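Local coordinates for protein probable glutathione S-transferase (PDB 3H1N) that probably conjugates glutathione to electrophilic substrates, as a two-domain member of the glutathione S-transferase family, at residues H190-R202 and F238-A252. Residues are numbered along the deposited sequence; the frame is centred on the assembly and turned at random.
Sequences HVVEGLLHAFPRR and FGDGIFRHYPELDGA
The C-terminal tail of this glutathione S-transferase fold, 238-252, runs alongside helix 183-198 of the all-helical domain in the same direction and closes over the start of the next helix, where the carboxylate of D250 meets the backbone N-H groups of R201 and R202. The tail illustrates a chain end that meets its domain at two main points, a CH-pi contact of G194 CA with the F243 ring and the D250 carboxylate at a helix start. At the first, F243 lays a ring face on G194, whose CA stands 3.6 Å from the ring centroid; the absence of a side chain there permits this closeness. I242 CG2 covers the opposite face, and V191 CG2 touches F243 CZ. F238 and H197 slide past each other, their planes 27° apart; the rings barely overlap, and F238 CB sits over one imidazole face, while H245 CB takes the other. With CG anti to the backbone N (chi1 170°), H197 extends between them and NE2 meets a water bound also by G239 O and H245 N. Beyond the helix end, D250 grips the first turn of helix 200-206 with both oxygens, each met on its syn side: R201 N donates to OD2 (2.7 Å) and R202 N to OD1 (3.0 Å). The R202 guanidinium, whose NE is held by R153 O, directs NH1 in plane onto a lone pair of the terminal A252 O at 2.9 Å.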
loop_
_atom_site.group_PDB
_atom_site.type_symbol
_atom_site.label_atom_id
_atom_site.label_comp_id
_atom_site.label_asym_id
_atom_site.label_seq_id
_atom_site.Cartn_x
_atom_site.Cartn_y
_atom_site.Cartn_z
ATOM N N HIS B 190 6.991 14.946 -4.122
ATOM C CA HIS B 190 8.201 14.152 -3.977
ATOM C C HIS B 190 8.345 13.064 -5.041
ATOM O O HIS B 190 9.444 12.852 -5.563
ATOM C CB HIS B 190 8.371 13.554 -2.568
ATOM C CG HIS B 190 9.676 12.833 -2.395
ATOM N ND1 HIS B 190 10.888 13.489 -2.391
ATOM C CD2 HIS B 190 9.961 11.513 -2.285
ATOM C CE1 HIS B 190 11.865 12.608 -2.255
ATOM N NE2 HIS B 190 11.326 11.399 -2.182
ATOM N N VAL B 191 7.255 12.373 -5.359
ATOM C CA VAL B 191 7.314 11.349 -6.399
ATOM C C VAL B 191 7.670 11.972 -7.779
ATOM O O VAL B 191 8.412 11.370 -8.576
ATOM C CB VAL B 191 6.042 10.431 -6.401
ATOM C CG1 VAL B 191 4.821 11.124 -7.053
ATOM C CG2 VAL B 191 6.357 9.109 -7.077
ATOM N N VAL B 192 7.210 13.202 -8.030
ATOM C CA VAL B 192 7.582 13.899 -9.264
ATOM C C VAL B 192 9.084 14.271 -9.242
ATOM O O VAL B 192 9.778 14.144 -10.268
ATOM C CB VAL B 192 6.680 15.148 -9.537
ATOM C CG1 VAL B 192 7.217 15.971 -10.699
ATOM C CG2 VAL B 192 5.233 14.722 -9.809
ATOM N N GLU B 193 9.588 14.703 -8.081
ATOM C CA GLU B 193 11.030 14.944 -7.932
ATOM C C GLU B 193 11.821 13.690 -8.244
ATOM O O GLU B 193 12.840 13.759 -8.929
ATOM C CB GLU B 193 11.404 15.394 -6.507
ATOM C CG GLU B 193 11.143 16.846 -6.215
ATOM C CD GLU B 193 12.041 17.762 -7.015
ATOM O OE1 GLU B 193 13.284 17.671 -6.889
ATOM O OE2 GLU B 193 11.501 18.580 -7.781
ATOM N N GLY B 194 11.358 12.567 -7.705
ATOM C CA GLY B 194 11.990 11.270 -7.924
ATOM C C GLY B 194 12.026 10.858 -9.390
ATOM O O GLY B 194 13.051 10.384 -9.875
ATOM N N LEU B 195 10.908 11.043 -10.088
ATOM C CA LEU B 195 10.817 10.710 -11.511
ATOM C C LEU B 195 11.681 11.631 -12.376
ATOM O O LEU B 195 12.312 11.179 -13.349
ATOM C CB LEU B 195 9.357 10.696 -11.986
ATOM C CG LEU B 195 8.506 9.533 -11.440
ATOM C CD1 LEU B 195 7.015 9.643 -11.823
ATOM C CD2 LEU B 195 9.041 8.182 -11.903
ATOM N N LEU B 196 11.716 12.909 -12.012
ATOM C CA LEU B 196 12.579 13.892 -12.684
ATOM C C LEU B 196 14.047 13.498 -12.600
ATOM O O LEU B 196 14.843 13.733 -13.539
ATOM C CB LEU B 196 12.374 15.279 -12.066
ATOM C CG LEU B 196 11.138 16.066 -12.509
ATOM C CD1 LEU B 196 11.115 17.503 -11.936
ATOM C CD2 LEU B 196 11.107 16.117 -14.040
ATOM N N HIS B 197 14.418 12.929 -11.459
ATOM C CA HIS B 197 15.781 12.499 -11.248
ATOM C C HIS B 197 16.093 11.207 -12.027
ATOM O O HIS B 197 17.119 11.124 -12.716
ATOM C CB HIS B 197 16.058 12.299 -9.760
ATOM C CG HIS B 197 17.372 11.634 -9.498
ATOM N ND1 HIS B 197 18.578 12.307 -9.584
ATOM C CD2 HIS B 197 17.672 10.348 -9.213
ATOM C CE1 HIS B 197 19.561 11.456 -9.335
ATOM N NE2 HIS B 197 19.034 10.262 -9.111
ATOM N N ALA B 198 15.194 10.228 -11.921
ATOM C CA ALA B 198 15.417 8.884 -12.467
ATOM C C ALA B 198 15.219 8.768 -13.977
ATOM O O ALA B 198 15.904 7.978 -14.633
ATOM C CB ALA B 198 14.534 7.858 -11.752
ATOM N N PHE B 199 14.269 9.529 -14.515
ATOM C CA PHE B 199 13.852 9.383 -15.911
ATOM C C PHE B 199 13.739 10.740 -16.554
ATOM O O PHE B 199 12.661 11.107 -17.022
ATOM C CB PHE B 199 12.501 8.640 -15.978
ATOM C CG PHE B 199 12.597 7.214 -15.556
ATOM C CD1 PHE B 199 12.964 6.236 -16.479
ATOM C CD2 PHE B 199 12.352 6.840 -14.231
ATOM C CE1 PHE B 199 13.080 4.906 -16.097
ATOM C CE2 PHE B 199 12.492 5.517 -13.840
ATOM C CZ PHE B 199 12.845 4.550 -14.775
ATOM N N PRO B 200 14.845 11.507 -16.561
ATOM C CA PRO B 200 14.801 12.885 -17.084
ATOM C C PRO B 200 14.395 12.976 -18.562
ATOM O O PRO B 200 13.636 13.883 -18.927
ATOM C CB PRO B 200 16.217 13.399 -16.843
ATOM C CG PRO B 200 17.054 12.177 -16.774
ATOM C CD PRO B 200 16.194 11.159 -16.077
ATOM N N ARG B 201 14.839 12.029 -19.387
ATOM C CA ARG B 201 14.461 12.018 -20.804
ATOM C C ARG B 201 12.973 11.745 -20.998
ATOM O O ARG B 201 12.316 12.463 -21.747
ATOM C CB ARG B 201 15.319 11.039 -21.627
ATOM C CG ARG B 201 16.761 11.520 -21.833
ATOM C CD ARG B 201 17.624 10.510 -22.596
ATOM N NE ARG B 201 17.058 10.170 -23.904
ATOM C CZ ARG B 201 17.000 8.935 -24.400
ATOM N NH1 ARG B 201 17.480 7.909 -23.704
ATOM N NH2 ARG B 201 16.461 8.723 -25.597
ATOM N N ARG B 202 12.435 10.730 -20.317
ATOM C CA ARG B 202 10.996 10.454 -20.410
ATOM C C ARG B 202 10.144 11.601 -19.854
ATOM O O ARG B 202 9.081 11.919 -20.401
ATOM C CB ARG B 202 10.619 9.122 -19.751
ATOM C CG ARG B 202 9.122 8.729 -19.886
ATOM C CD ARG B 202 8.699 8.564 -21.359
ATOM N NE ARG B 202 7.380 7.936 -21.490
ATOM C CZ ARG B 202 6.601 8.022 -22.570
ATOM N NH1 ARG B 202 6.973 8.741 -23.626
ATOM N NH2 ARG B 202 5.429 7.398 -22.591
ATOM N N PHE B 238 18.996 12.141 -4.102
ATOM C CA PHE B 238 18.775 10.782 -4.592
ATOM C C PHE B 238 20.132 10.172 -4.930
ATOM O O PHE B 238 21.085 10.889 -5.240
ATOM C CB PHE B 238 17.884 10.776 -5.837
ATOM C CG PHE B 238 16.539 11.430 -5.639
ATOM C CD1 PHE B 238 15.542 10.791 -4.906
ATOM C CD2 PHE B 238 16.269 12.681 -6.195
ATOM C CE1 PHE B 238 14.285 11.391 -4.722
ATOM C CE2 PHE B 238 15.011 13.291 -6.024
ATOM C CZ PHE B 238 14.024 12.641 -5.281
ATOM N N GLY B 239 20.220 8.854 -4.841
ATOM C CA GLY B 239 21.447 8.141 -5.161
ATOM C C GLY B 239 21.090 6.706 -5.481
ATOM O O GLY B 239 20.537 6.419 -6.539
ATOM N N ASP B 240 21.392 5.807 -4.564
ATOM C CA ASP B 240 21.086 4.399 -4.791
ATOM C C ASP B 240 19.978 3.915 -3.879
ATOM O O ASP B 240 20.080 2.865 -3.239
ATOM C CB ASP B 240 22.353 3.552 -4.699
ATOM C CG ASP B 240 23.333 3.893 -5.794
ATOM O OD1 ASP B 240 23.233 3.317 -6.901
ATOM O OD2 ASP B 240 24.175 4.781 -5.563
ATOM N N GLY B 241 18.902 4.694 -3.857
ATOM C CA GLY B 241 17.698 4.337 -3.121
ATOM C C GLY B 241 16.632 3.825 -4.059
ATOM O O GLY B 241 16.898 2.981 -4.911
ATOM N N ILE B 242 15.424 4.357 -3.898
ATOM C CA ILE B 242 14.260 4.014 -4.721
ATOM C C ILE B 242 14.382 4.601 -6.128
ATOM O O ILE B 242 14.244 3.875 -7.113
ATOM C CB ILE B 242 12.958 4.529 -4.047
ATOM C CG1 ILE B 242 12.667 3.707 -2.790
ATOM C CG2 ILE B 242 11.744 4.494 -5.025
ATOM C CD1 ILE B 242 11.546 4.260 -1.967
ATOM N N PHE B 243 14.653 5.912 -6.198
ATOM C CA PHE B 243 14.743 6.659 -7.458
ATOM C C PHE B 243 16.205 6.736 -7.922
ATOM O O PHE B 243 17.027 7.435 -7.323
ATOM C CB PHE B 243 14.122 8.064 -7.308
ATOM C CG PHE B 243 12.672 8.044 -6.857
ATOM C CD1 PHE B 243 11.655 7.770 -7.768
ATOM C CD2 PHE B 243 12.329 8.295 -5.519
ATOM C CE1 PHE B 243 10.314 7.755 -7.375
ATOM C CE2 PHE B 243 10.987 8.274 -5.107
ATOM C CZ PHE B 243 9.975 7.997 -6.037
ATOM N N ARG B 244 16.531 5.969 -8.959
ATOM C CA ARG B 244 17.907 5.831 -9.409
ATOM C C ARG B 244 18.021 6.227 -10.862
ATOM O O ARG B 244 17.257 5.758 -11.709
ATOM C CB ARG B 244 18.419 4.396 -9.243
ATOM C CG ARG B 244 18.446 3.865 -7.808
ATOM C CD ARG B 244 19.122 2.506 -7.766
ATOM N NE ARG B 244 19.096 1.888 -6.444
ATOM C CZ ARG B 244 19.773 0.781 -6.118
ATOM N NH1 ARG B 244 20.573 0.194 -6.998
ATOM N NH2 ARG B 244 19.673 0.272 -4.893
ATOM N N HIS B 245 18.992 7.075 -11.159
ATOM C CA HIS B 245 19.225 7.467 -12.544
ATOM C C HIS B 245 20.146 6.483 -13.273
ATOM O O HIS B 245 21.362 6.509 -13.103
ATOM C CB HIS B 245 19.778 8.895 -12.628
ATOM C CG HIS B 245 20.130 9.315 -14.022
ATOM N ND1 HIS B 245 19.281 9.123 -15.089
ATOM C CD2 HIS B 245 21.247 9.885 -14.528
ATOM C CE1 HIS B 245 19.855 9.565 -16.192
ATOM N NE2 HIS B 245 21.045 10.041 -15.878
ATOM N N TYR B 246 19.545 5.627 -14.098
ATOM C CA TYR B 246 20.271 4.734 -14.987
ATOM C C TYR B 246 19.933 5.135 -16.424
ATOM O O TYR B 246 18.805 4.957 -16.861
ATOM C CB TYR B 246 19.825 3.284 -14.736
ATOM C CG TYR B 246 20.254 2.725 -13.397
ATOM C CD1 TYR B 246 21.605 2.696 -13.030
ATOM C CD2 TYR B 246 19.313 2.202 -12.508
ATOM C CE1 TYR B 246 22.006 2.173 -11.797
ATOM C CE2 TYR B 246 19.703 1.665 -11.276
ATOM C CZ TYR B 246 21.049 1.652 -10.929
ATOM O OH TYR B 246 21.434 1.121 -9.716
ATOM N N PRO B 247 20.896 5.718 -17.156
ATOM C CA PRO B 247 20.605 6.154 -18.534
ATOM C C PRO B 247 19.984 5.035 -19.396
ATOM O O PRO B 247 19.083 5.304 -20.207
ATOM C CB PRO B 247 21.983 6.563 -19.063
ATOM C CG PRO B 247 22.730 7.001 -17.834
ATOM C CD PRO B 247 22.278 6.039 -16.754
ATOM N N GLU B 248 20.424 3.792 -19.186
ATOM C CA GLU B 248 19.934 2.652 -19.981
ATOM C C GLU B 248 18.446 2.320 -19.782
ATOM O O GLU B 248 17.817 1.708 -20.655
ATOM C CB GLU B 248 20.818 1.408 -19.778
ATOM C CG GLU B 248 20.783 0.790 -18.372
ATOM C CD GLU B 248 21.812 1.373 -17.413
ATOM O OE1 GLU B 248 22.283 2.529 -17.605
ATOM O OE2 GLU B 248 22.147 0.670 -16.433
ATOM N N LEU B 249 17.890 2.744 -18.646
ATOM C CA LEU B 249 16.477 2.554 -18.357
ATOM C C LEU B 249 15.594 3.730 -18.809
ATOM O O LEU B 249 14.372 3.607 -18.830
ATOM C CB LEU B 249 16.281 2.265 -16.857
ATOM C CG LEU B 249 17.077 1.085 -16.278
ATOM C CD1 LEU B 249 16.600 0.778 -14.860
ATOM C CD2 LEU B 249 16.952 -0.158 -17.161
ATOM N N ASP B 250 16.214 4.852 -19.197
ATOM C CA ASP B 250 15.482 6.040 -19.635
ATOM C C ASP B 250 15.214 5.986 -21.164
ATOM O O ASP B 250 15.688 5.086 -21.869
ATOM C CB ASP B 250 16.299 7.298 -19.257
ATOM C CG ASP B 250 15.450 8.572 -19.107
ATOM O OD1 ASP B 250 14.214 8.537 -19.220
ATOM O OD2 ASP B 250 16.053 9.645 -18.876
ATOM N N GLY B 251 14.422 6.926 -21.658
ATOM C CA GLY B 251 14.144 7.053 -23.095
ATOM C C GLY B 251 13.063 8.090 -23.338
ATOM O O GLY B 251 12.331 8.447 -22.418
ATOM N N ALA B 252 12.939 8.555 -24.581
ATOM C CA ALA B 252 11.915 9.547 -24.927
ATOM C C ALA B 252 10.507 8.990 -24.702
ATOM O O ALA B 252 9.584 9.712 -24.310
ATOM C CB ALA B 252 12.088 10.027 -26.372
ATOM O OXT ALA B 252 10.256 7.799 -24.891
HETATM O O HOH W 1 20.562 8.059 -8.867
HETATM O O HOH W 2 16.725 5.304 -14.818
HETATM O O HOH W 3 19.366 7.378 -21.546
HETATM O O HOH W 4 14.609 6.951 -26.557
#